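PDB 2OKX: rhamnosidase B from Bacillus sp., which hydrolyses terminal alpha-L-rhamnose residues from rhamnosides as a glycoside hydrolase of family 78, probably with inversion of configuration. Local coordinates for residues A[52-56]-A[57-61]; A[410-414]-A[415-419]; A[469-473]-A[474-478]; A[834-837]-A[838-842]. All blocks are in the same frame, centred on the assembly; numbering follows the deposited sequence.

Contact 1 (A[52-56]-A[57-61]); sequences LFVNG and EQVGR
One face of the Phe53 ring carries the chain of Gln58, whose CG sits 4.0 Å above the ring plane and toward its rim. Gln58 CG is opposite its backbone N (chi1 -165°) and the chain runs extended, which lays CB and CG along the ring, Gln58 CB 3.8 Å from Phe53 CE2, with the amide turned 72° from it. Gln58 OE1 is hydrogen-bonded to a glycerol, probably from the crystallisation liquor. With an alanine at Phe53 the methylenes of Gln58 are likely to lose this support, leaving its chain freer to swing. On the hairpin face that bears Leu52 and Val54, Val59 CG2 meets Val54 CG2 at 3.5 Å, while Leu52 lies alongside Val59 with CD2 4.1 Å from Val59 CB. Tyr76 and Ile90 continue this apolar patch. Val54 N bonds to Glu57 O at 2.8 Å and Glu57 N to Val54 O at 3.1 Å; farther from the turn, Leu52 O takes Val59 N at 2.7 Å and Leu52 N reaches Gly60 O at 2.9 Å. Asn55 and Gly56 have positive phi, and at Gly56 a side chain would jam against the preceding carbonyl. This is a two-residue type I' beta hairpin with a beta bulge, at one edge of an antiparallel sheet.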
loop_
_atom_site.group_PDB
_atom_site.type_symbol
_atom_site.label_atom_id
_atom_site.label_comp_id
_atom_site.label_asym_id
_atom_site.label_seq_id
_atom_site.Cartn_x
_atom_site.Cartn_y
_atom_site.Cartn_z
ATOM N N LEU A 52 6.202 20.622 -5.706
ATOM C CA LEU A 52 6.244 21.924 -6.371
ATOM C C LEU A 52 6.120 23.151 -5.474
ATOM O O LEU A 52 5.259 23.208 -4.590
ATOM C CB LEU A 52 5.144 21.984 -7.435
ATOM C CG LEU A 52 4.891 23.331 -8.124
ATOM C CD1 LEU A 52 6.084 23.689 -9.009
ATOM C CD2 LEU A 52 3.614 23.248 -8.956
ATOM N N PHE A 53 6.982 24.136 -5.730
ATOM C CA PHE A 53 6.989 25.394 -4.991
ATOM C C PHE A 53 6.899 26.560 -5.974
ATOM O O PHE A 53 7.590 26.577 -6.995
ATOM C CB PHE A 53 8.276 25.561 -4.180
ATOM C CG PHE A 53 8.473 24.527 -3.111
ATOM C CD1 PHE A 53 9.031 23.290 -3.417
ATOM C CD2 PHE A 53 8.128 24.799 -1.791
ATOM C CE1 PHE A 53 9.248 22.340 -2.422
ATOM C CE2 PHE A 53 8.340 23.856 -0.789
ATOM C CZ PHE A 53 8.901 22.625 -1.105
ATOM N N VAL A 54 6.037 27.525 -5.675
ATOM C CA VAL A 54 5.895 28.701 -6.525
ATOM C C VAL A 54 6.114 29.906 -5.628
ATOM O O VAL A 54 5.307 30.194 -4.743
ATOM C CB VAL A 54 4.501 28.784 -7.174
ATOM C CG1 VAL A 54 4.406 30.038 -8.030
ATOM C CG2 VAL A 54 4.250 27.549 -8.031
ATOM N N ASN A 55 7.226 30.595 -5.856
ATOM C CA ASN A 55 7.595 31.756 -5.065
ATOM C C ASN A 55 7.758 31.378 -3.602
ATOM O O ASN A 55 7.416 32.146 -2.705
ATOM C CB ASN A 55 6.559 32.875 -5.225
ATOM C CG ASN A 55 6.678 33.578 -6.560
ATOM O OD1 ASN A 55 7.775 33.961 -6.969
ATOM N ND2 ASN A 55 5.556 33.756 -7.245
ATOM N N GLY A 56 8.284 30.177 -3.375
ATOM C CA GLY A 56 8.520 29.705 -2.024
ATOM C C GLY A 56 7.374 28.939 -1.397
ATOM O O GLY A 56 7.570 28.221 -0.420
ATOM N N GLU A 57 6.180 29.082 -1.956
ATOM C CA GLU A 57 5.005 28.403 -1.421
ATOM C C GLU A 57 4.811 27.012 -2.029
ATOM O O GLU A 57 4.785 26.862 -3.252
ATOM C CB GLU A 57 3.761 29.255 -1.680
ATOM C CG GLU A 57 2.481 28.705 -1.075
ATOM C CD GLU A 57 1.273 29.571 -1.392
ATOM O OE1 GLU A 57 1.326 30.792 -1.120
ATOM O OE2 GLU A 57 0.269 29.030 -1.910
ATOM N N GLN A 58 4.674 26.000 -1.177
ATOM C CA GLN A 58 4.464 24.639 -1.660
ATOM C C GLN A 58 3.068 24.573 -2.268
ATOM O O GLN A 58 2.069 24.837 -1.591
ATOM C CB GLN A 58 4.575 23.639 -0.513
ATOM C CG GLN A 58 4.720 22.202 -0.979
ATOM C CD GLN A 58 4.576 21.216 0.151
ATOM O OE1 GLN A 58 3.468 20.800 0.493
ATOM N NE2 GLN A 58 5.697 20.847 0.756
ATOM N N VAL A 59 2.995 24.221 -3.545
ATOM C CA VAL A 59 1.720 24.166 -4.239
ATOM C C VAL A 59 1.114 22.772 -4.402
ATOM O O VAL A 59 -0.103 22.615 -4.329
ATOM C CB VAL A 59 1.842 24.829 -5.631
ATOM C CG1 VAL A 59 0.566 24.631 -6.425
ATOM C CG2 VAL A 59 2.133 26.315 -5.463
ATOM N N GLY A 60 1.950 21.763 -4.623
ATOM C CA GLY A 60 1.420 20.425 -4.804
ATOM C C GLY A 60 2.470 19.334 -4.879
ATOM O O GLY A 60 3.669 19.599 -4.764
ATOM N N ARG A 61 1.999 18.103 -5.062
ATOM C CA ARG A 61 2.852 16.919 -5.156
ATOM C C ARG A 61 2.329 16.039 -6.285
ATOM O O ARG A 61 1.146 16.090 -6.624
ATOM C CB ARG A 61 2.808 16.116 -3.852
ATOM C CG ARG A 61 3.189 16.888 -2.598
ATOM C CD ARG A 61 2.890 16.056 -1.344
ATOM N NE ARG A 61 3.076 16.814 -0.109
ATOM C CZ ARG A 61 4.234 16.954 0.525
ATOM N NH1 ARG A 61 5.334 16.381 0.052
ATOM N NH2 ARG A 61 4.296 17.679 1.636
#

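Contact 2 (A[410-414]-A[415-419]); sequences RAVPR and SVLNA
Apolar packing joins Val412 and Pro413 to the first turn of the short helix. Pro413 lays its ring obliquely against Val416, with CD 3.7 Å from Val416 CG2, and this same methyl also lies near Pro413 CB and CG. Val412 sends CG1 to Leu417 CD2 at 4.1 Å, the two side chains crossing at about a right angle, and the same CG1 lies 4.2 Å from Val416 CB. Ile208, on strand 207-215, touches both Val412 and Val416, while Leu211 of that strand meets Pro413.

The aliphatic part of Arg414 makes a separate apolar contact: its CD comes 3.7 Å from Leu417 CD1. Arg414 CG stands opposite the backbone N (chi1 170°), and the bend at chi2, 56°, folds the chain back over the turn, bringing CD to the leucine although CB leaves in another direction. The guanidinium then extends along the helix to the side chain of Asn418, their planes being 82° apart.

Backbone bonds are modest. Leu417 N donates to Arg414 O at 3.0 Å, and Val416 N makes a weak bond to Pro413 O at 3.1 Å. Asn418 N to Ser415 O and Ala419 N to Val416 O repeat the same three-residue spacing. Ser415 OG bonds to Val428 N, tying the turn to strand 427-428. Such i to i+3 bonding is that of a short, 3-10-like helical turn, here entered from an extended segment and packed at the surface on a beta strand.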
loop_
_atom_site.group_PDB
_atom_site.type_symbol
_atom_site.label_atom_id
_atom_site.label_comp_id
_atom_site.label_asym_id
_atom_site.label_seq_id
_atom_site.Cartn_x
_atom_site.Cartn_y
_atom_site.Cartn_z
ATOM N N ARG A 410 9.294 6.328 31.568
ATOM C CA ARG A 410 9.289 7.436 32.525
ATOM C C ARG A 410 7.936 8.137 32.400
ATOM O O ARG A 410 7.327 8.136 31.329
ATOM C CB ARG A 410 10.387 8.456 32.199
ATOM C CG ARG A 410 11.818 7.927 32.194
ATOM C CD ARG A 410 12.217 7.373 33.548
ATOM N NE ARG A 410 13.661 7.172 33.649
ATOM C CZ ARG A 410 14.536 8.130 33.943
ATOM N NH1 ARG A 410 14.125 9.372 34.171
ATOM N NH2 ARG A 410 15.829 7.843 34.012
ATOM N N ALA A 411 7.462 8.738 33.485
ATOM C CA ALA A 411 6.187 9.444 33.436
ATOM C C ALA A 411 6.334 10.600 32.453
ATOM O O ALA A 411 7.396 11.216 32.366
ATOM C CB ALA A 411 5.820 9.969 34.821
ATOM N N VAL A 412 5.275 10.889 31.701
ATOM C CA VAL A 412 5.324 11.985 30.736
ATOM C C VAL A 412 5.145 13.336 31.431
ATOM O O VAL A 412 4.139 13.563 32.100
ATOM C CB VAL A 412 4.215 11.845 29.663
ATOM C CG1 VAL A 412 4.302 12.994 28.679
ATOM C CG2 VAL A 412 4.345 10.516 28.938
ATOM N N PRO A 413 6.123 14.247 31.290
ATOM C CA PRO A 413 6.039 15.573 31.916
ATOM C C PRO A 413 4.980 16.418 31.206
ATOM O O PRO A 413 4.851 16.349 29.986
ATOM C CB PRO A 413 7.440 16.147 31.709
ATOM C CG PRO A 413 8.306 14.927 31.549
ATOM C CD PRO A 413 7.451 14.043 30.690
ATOM N N ARG A 414 4.234 17.219 31.963
ATOM C CA ARG A 414 3.193 18.057 31.374
ATOM C C ARG A 414 3.718 18.900 30.220
ATOM O O ARG A 414 3.057 19.026 29.194
ATOM C CB ARG A 414 2.569 18.975 32.433
ATOM C CG ARG A 414 1.635 20.050 31.861
ATOM C CD ARG A 414 0.509 19.446 31.014
ATOM N NE ARG A 414 -0.340 20.474 30.407
ATOM C CZ ARG A 414 -0.015 21.184 29.328
ATOM N NH1 ARG A 414 -0.854 22.103 28.862
ATOM N NH2 ARG A 414 1.135 20.968 28.701
ATOM N N SER A 415 4.906 19.473 30.385
ATOM C CA SER A 415 5.499 20.314 29.346
ATOM C C SER A 415 5.517 19.650 27.979
ATOM O O SER A 415 5.194 20.273 26.965
ATOM C CB SER A 415 6.938 20.695 29.712
ATOM O OG SER A 415 7.575 21.354 28.626
ATOM N N VAL A 416 5.903 18.379 27.954
ATOM C CA VAL A 416 5.997 17.642 26.705
ATOM C C VAL A 416 4.687 17.602 25.925
ATOM O O VAL A 416 4.696 17.567 24.694
ATOM C CB VAL A 416 6.494 16.200 26.963
ATOM C CG1 VAL A 416 6.666 15.455 25.645
ATOM C CG2 VAL A 416 7.813 16.246 27.710
ATOM N N LEU A 417 3.558 17.620 26.627
ATOM C CA LEU A 417 2.268 17.582 25.942
ATOM C C LEU A 417 2.136 18.732 24.943
ATOM O O LEU A 417 1.461 18.600 23.927
ATOM C CB LEU A 417 1.119 17.629 26.956
ATOM C CG LEU A 417 1.088 16.479 27.966
ATOM C CD1 LEU A 417 -0.164 16.594 28.820
ATOM C CD2 LEU A 417 1.114 15.139 27.238
ATOM N N ASN A 418 2.788 19.858 25.230
ATOM C CA ASN A 418 2.733 21.017 24.341
ATOM C C ASN A 418 3.212 20.660 22.940
ATOM O O ASN A 418 2.851 21.318 21.965
ATOM C CB ASN A 418 3.616 22.153 24.878
ATOM C CG ASN A 418 3.063 22.788 26.141
ATOM O OD1 ASN A 418 3.781 23.494 26.856
ATOM N ND2 ASN A 418 1.785 22.558 26.416
ATOM N N ALA A 419 4.034 19.619 22.843
ATOM C CA ALA A 419 4.576 19.198 21.558
ATOM C C ALA A 419 3.515 18.763 20.550
ATOM O O ALA A 419 3.741 18.824 19.343
ATOM C CB ALA A 419 5.593 18.072 21.766
#

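Contact 3 (A[469-473]-A[474-478]); sequences EYMRE and GYTQH
Tyr470 and Tyr475 both swing CG to the side opposite their backbone N (chi1 -177° and 168°), which brings the two phenol rings together on one face of the hairpin. Their edges meet, Tyr470 CE1 lying 3.9 Å from Tyr475 CD1 near the plane of each ring, and the side chains cross at about a right angle. Gln477, two residues beyond Tyr475 on the same strand, joins them with an extended chain; its OE1 comes 3.9 Å from Tyr470 CB, the amide turned 56° from the Tyr470 ring. That oxygen accepts a hydrogen bond from His860 NE2, and Gln477 NE2 bonds to Thr857 O, so both ends of the amide are held. A serine in place of Tyr470 would probably open a gap beside Tyr475 and leave His860 without the ring it meets.

On the other face Met471 and Thr476 run side by side, with Met471 CE 3.7 Å from Thr476 OG1. At the turn, Arg472 N gives a bond to Tyr475 O at 2.8 Å, and Tyr475 N answers to Arg472 O at 2.9 Å. Gly474 takes a conformation in which a side chain would clash, as suits this type I' turn. Farther along, Gln477 N bonds to Tyr470 O at 2.9 Å, and a water accepts from Glu469 N and donates to Gln477 O.

The hairpin of strands 462-472 and 475-477 lies in the concanavalin-like domain. Met471 and Thr476 rest on Phe509 of strand 507-513, whereas Tyr470 faces His860 and Leu856 in loops of the 6-hairpin glycosidase domain.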
loop_
_atom_site.group_PDB
_atom_site.type_symbol
_atom_site.label_atom_id
_atom_site.label_comp_id
_atom_site.label_asym_id
_atom_site.label_seq_id
_atom_site.Cartn_x
_atom_site.Cartn_y
_atom_site.Cartn_z
ATOM N N GLU A 469 1.129 0.717 13.413
ATOM C CA GLU A 469 -0.333 0.747 13.413
ATOM C C GLU A 469 -0.956 0.248 14.706
ATOM O O GLU A 469 -2.049 0.674 15.081
ATOM C CB GLU A 469 -0.889 -0.156 12.312
ATOM C CG GLU A 469 -0.407 0.100 10.917
ATOM C CD GLU A 469 -1.158 -0.761 9.922
ATOM O OE1 GLU A 469 -1.033 -2.001 9.986
ATOM O OE2 GLU A 469 -1.883 -0.195 9.082
ATOM N N TYR A 470 -0.262 -0.670 15.368
ATOM C CA TYR A 470 -0.793 -1.299 16.561
ATOM C C TYR A 470 0.177 -1.537 17.710
ATOM O O TYR A 470 1.321 -1.937 17.509
ATOM C CB TYR A 470 -1.412 -2.647 16.148
ATOM C CG TYR A 470 -2.088 -3.410 17.262
ATOM C CD1 TYR A 470 -1.386 -4.337 18.037
ATOM C CD2 TYR A 470 -3.430 -3.181 17.565
ATOM C CE1 TYR A 470 -2.007 -5.014 19.089
ATOM C CE2 TYR A 470 -4.055 -3.847 18.610
ATOM C CZ TYR A 470 -3.344 -4.760 19.368
ATOM O OH TYR A 470 -3.979 -5.410 20.401
ATOM N N MET A 471 -0.307 -1.285 18.918
ATOM C CA MET A 471 0.450 -1.537 20.131
ATOM C C MET A 471 -0.542 -1.628 21.279
ATOM O O MET A 471 -1.585 -0.963 21.273
ATOM C CB MET A 471 1.539 -0.470 20.367
ATOM C CG MET A 471 1.117 0.969 20.436
ATOM S SD MET A 471 2.576 2.070 20.235
ATOM C CE MET A 471 3.558 1.624 21.672
ATOM N N ARG A 472 -0.240 -2.492 22.241
ATOM C CA ARG A 472 -1.128 -2.696 23.375
ATOM C C ARG A 472 -0.414 -3.312 24.570
ATOM O O ARG A 472 0.240 -4.344 24.446
ATOM C CB ARG A 472 -2.288 -3.615 22.971
ATOM C CG ARG A 472 -3.247 -3.959 24.113
ATOM C CD ARG A 472 -4.217 -5.083 23.728
ATOM N NE ARG A 472 -5.126 -5.425 24.824
ATOM C CZ ARG A 472 -6.182 -4.702 25.179
ATOM N NH1 ARG A 472 -6.485 -3.585 24.522
ATOM N NH2 ARG A 472 -6.929 -5.084 26.207
ATOM N N GLU A 473 -0.542 -2.656 25.716
ATOM C CA GLU A 473 0.029 -3.133 26.970
ATOM C C GLU A 473 1.429 -3.752 26.907
ATOM O O GLU A 473 1.632 -4.889 27.335
ATOM C CB GLU A 473 -0.959 -4.121 27.604
ATOM C CG GLU A 473 -2.307 -3.472 27.919
ATOM C CD GLU A 473 -3.347 -4.435 28.458
ATOM O OE1 GLU A 473 -4.390 -3.954 28.952
ATOM O OE2 GLU A 473 -3.138 -5.661 28.387
ATOM N N GLY A 474 2.393 -3.004 26.384
ATOM C CA GLY A 474 3.753 -3.512 26.317
ATOM C C GLY A 474 4.117 -4.196 25.016
ATOM O O GLY A 474 5.287 -4.473 24.765
ATOM N N TYR A 475 3.120 -4.488 24.190
ATOM C CA TYR A 475 3.378 -5.133 22.909
ATOM C C TYR A 475 3.281 -4.132 21.772
ATOM O O TYR A 475 2.290 -3.414 21.649
ATOM C CB TYR A 475 2.387 -6.273 22.658
ATOM C CG TYR A 475 2.396 -6.794 21.231
ATOM C CD1 TYR A 475 1.341 -6.515 20.356
ATOM C CD2 TYR A 475 3.455 -7.573 20.757
ATOM C CE1 TYR A 475 1.338 -7.000 19.051
ATOM C CE2 TYR A 475 3.463 -8.066 19.448
ATOM C CZ TYR A 475 2.401 -7.777 18.603
ATOM O OH TYR A 475 2.390 -8.280 17.322
ATOM N N THR A 476 4.323 -4.083 20.952
ATOM C CA THR A 476 4.353 -3.200 19.796
ATOM C C THR A 476 4.392 -4.093 18.566
ATOM O O THR A 476 5.265 -4.948 18.459
ATOM C CB THR A 476 5.623 -2.299 19.789
ATOM O OG1 THR A 476 5.559 -1.356 20.868
ATOM C CG2 THR A 476 5.732 -1.541 18.471
ATOM N N GLN A 477 3.438 -3.938 17.649
ATOM C CA GLN A 477 3.479 -4.756 16.441
ATOM C C GLN A 477 4.369 -4.010 15.458
ATOM O O GLN A 477 3.937 -3.042 14.828
ATOM C CB GLN A 477 2.084 -4.950 15.825
ATOM C CG GLN A 477 2.103 -5.915 14.647
ATOM C CD GLN A 477 0.735 -6.152 14.027
ATOM O OE1 GLN A 477 -0.291 -6.091 14.705
ATOM N NE2 GLN A 477 0.722 -6.454 12.732
ATOM N N HIS A 478 5.620 -4.441 15.338
ATOM C CA HIS A 478 6.536 -3.780 14.419
ATOM C C HIS A 478 6.173 -4.073 12.975
ATOM O O HIS A 478 5.667 -5.149 12.662
ATOM C CB HIS A 478 7.979 -4.192 14.716
ATOM C CG HIS A 478 8.503 -3.606 15.987
ATOM N ND1 HIS A 478 8.717 -4.356 17.122
ATOM C CD2 HIS A 478 8.793 -2.329 16.321
ATOM C CE1 HIS A 478 9.115 -3.563 18.102
ATOM N NE2 HIS A 478 9.168 -2.329 17.640
HETATM O O HOH W 1 1.820 -2.136 13.556
#

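Contact 4 (A[834-837]-A[838-842]); sequences YDAT and TCWEM
From Tyr834 to Trp840 the chain loops without regular structure, turning at Asp835, whose positive phi (61°) makes it the C' residue of the Schellman motif that ends helix 817-833. The loop brings Tyr834 and Ala836 against the indole of Trp840. Tyr834 CD1 lies 3.7 Å from Trp840 CH2, near the indole plane at the edge of its six-membered ring, and the two side chains cross at about a right angle. Tyr834 CB is 4.0 Å from Trp840 CZ2. Nearer the pyrrole end, Ala836 CB stands 3.6 Å from Trp840 NE1. With CG set beside its backbone N (chi1 -61°), Trp840 carries its ring back toward these two residues. At the bend between the halves a water accepts from Thr837 N at 3.0 Å and donates to Thr838 OG1 at 2.8 Å; Thr838 OG1 also bonds to His860 O, and Thr837 OG1 to Glu446 N. The loop sits between elements of the 6-hairpin glycosidase domain: Met831 of helix 817-833 touches Ala836 and Trp840, and His555 and Thr556 of helix 544-559 flank Thr838. Tyr834 reaches out of that domain to Tyr470 and Arg472 on strand 462-472 of the concanavalin-like domain.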
loop_
_atom_site.group_PDB
_atom_site.type_symbol
_atom_site.label_atom_id
_atom_site.label_comp_id
_atom_site.label_asym_id
_atom_site.label_seq_id
_atom_site.Cartn_x
_atom_site.Cartn_y
_atom_site.Cartn_z
ATOM N N TYR A 834 -10.070 -4.354 20.251
ATOM C CA TYR A 834 -8.660 -3.987 20.326
ATOM C C TYR A 834 -8.410 -2.542 19.898
ATOM O O TYR A 834 -7.312 -2.186 19.474
ATOM C CB TYR A 834 -7.816 -4.954 19.484
ATOM C CG TYR A 834 -7.807 -6.357 20.051
ATOM C CD1 TYR A 834 -8.697 -7.329 19.588
ATOM C CD2 TYR A 834 -6.956 -6.693 21.099
ATOM C CE1 TYR A 834 -8.741 -8.601 20.160
ATOM C CE2 TYR A 834 -6.991 -7.962 21.678
ATOM C CZ TYR A 834 -7.887 -8.907 21.206
ATOM O OH TYR A 834 -7.942 -10.149 21.801
ATOM N N ASP A 835 -9.447 -1.719 20.018
ATOM C CA ASP A 835 -9.383 -0.295 19.691
ATOM C C ASP A 835 -9.029 0.031 18.239
ATOM O O ASP A 835 -8.364 1.027 17.961
ATOM C CB ASP A 835 -8.402 0.410 20.640
ATOM C CG ASP A 835 -8.557 1.921 20.627
ATOM O OD1 ASP A 835 -9.697 2.402 20.465
ATOM O OD2 ASP A 835 -7.544 2.631 20.794
ATOM N N ALA A 836 -9.484 -0.801 17.310
ATOM C CA ALA A 836 -9.219 -0.556 15.899
ATOM C C ALA A 836 -9.931 0.727 15.457
ATOM O O ALA A 836 -11.027 1.035 15.928
ATOM C CB ALA A 836 -9.707 -1.739 15.057
ATOM N N THR A 837 -9.302 1.485 14.567
ATOM C CA THR A 837 -9.918 2.704 14.063
ATOM C C THR A 837 -10.093 2.541 12.559
ATOM O O THR A 837 -10.569 3.445 11.873
ATOM C CB THR A 837 -9.055 3.954 14.375
ATOM O OG1 THR A 837 -7.701 3.726 13.966
ATOM C CG2 THR A 837 -9.091 4.262 15.873
ATOM N N THR A 838 -9.698 1.366 12.071
ATOM C CA THR A 838 -9.795 0.992 10.664
ATOM C C THR A 838 -10.027 -0.518 10.602
ATOM O O THR A 838 -9.847 -1.217 11.599
ATOM C CB THR A 838 -8.499 1.349 9.879
ATOM O OG1 THR A 838 -7.360 0.790 10.544
ATOM C CG2 THR A 838 -8.327 2.858 9.788
ATOM N N CYS A 839 -10.421 -1.021 9.434
ATOM C CA CYS A 839 -10.697 -2.444 9.260
ATOM C C CYS A 839 -9.470 -3.282 8.928
ATOM O O CYS A 839 -8.712 -2.967 8.004
ATOM C CB CYS A 839 -11.750 -2.633 8.168
ATOM S SG CYS A 839 -13.259 -1.709 8.510
ATOM N N TRP A 840 -9.310 -4.368 9.677
ATOM C CA TRP A 840 -8.181 -5.277 9.517
ATOM C C TRP A 840 -8.139 -5.984 8.177
ATOM O O TRP A 840 -9.170 -6.304 7.592
ATOM C CB TRP A 840 -8.191 -6.349 10.610
ATOM C CG TRP A 840 -8.071 -5.828 12.002
ATOM C CD1 TRP A 840 -7.753 -4.555 12.388
ATOM C CD2 TRP A 840 -8.257 -6.578 13.204
ATOM N NE1 TRP A 840 -7.733 -4.469 13.762
ATOM C CE2 TRP A 840 -8.038 -5.698 14.286
ATOM C CE3 TRP A 840 -8.589 -7.913 13.473
ATOM C CZ2 TRP A 840 -8.143 -6.109 15.619
ATOM C CZ3 TRP A 840 -8.694 -8.321 14.799
ATOM C CH2 TRP A 840 -8.470 -7.418 15.855
ATOM N N GLU A 841 -6.923 -6.253 7.719
ATOM C CA GLU A 841 -6.701 -6.951 6.464
ATOM C C GLU A 841 -7.226 -8.383 6.573
ATOM O O GLU A 841 -7.842 -8.904 5.646
ATOM C CB GLU A 841 -5.201 -6.979 6.163
ATOM C CG GLU A 841 -4.805 -7.726 4.905
ATOM C CD GLU A 841 -3.290 -7.832 4.761
ATOM O OE1 GLU A 841 -2.817 -8.221 3.674
ATOM O OE2 GLU A 841 -2.571 -7.528 5.741
ATOM N N MET A 842 -6.968 -9.015 7.712
ATOM C CA MET A 842 -7.387 -10.393 7.931
ATOM C C MET A 842 -7.907 -10.594 9.341
ATOM O O MET A 842 -7.779 -9.711 10.198
ATOM C CB MET A 842 -6.202 -11.342 7.716
ATOM C CG MET A 842 -5.540 -11.234 6.354
ATOM S SD MET A 842 -3.951 -12.103 6.318
ATOM C CE MET A 842 -2.966 -10.973 7.319
HETATM O O HOH W 2 -6.772 0.456 13.221
#

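Along the chain the four contacts follow in series. Contact 1 stands apart in the N-terminal domain, its centre about 34 to 37 Å from the centres of the other three. Contact 2 lies in the chain between that region and contact 3; the centres of contacts 2 and 3 are about 21 Å apart, yet strands 406-410 and 462-472 belong to one branched sheet. Contacts 3 and 4 alone touch: with centres about 13 Å apart, Tyr470 OH comes 3.3 Å from Tyr834 CD2. This meeting joins a hairpin of the concanavalin-like domain to the loop after helix 817-833 of the 6-hairpin glycosidase domain, with His860 contacting both, and forms part of a domain interface.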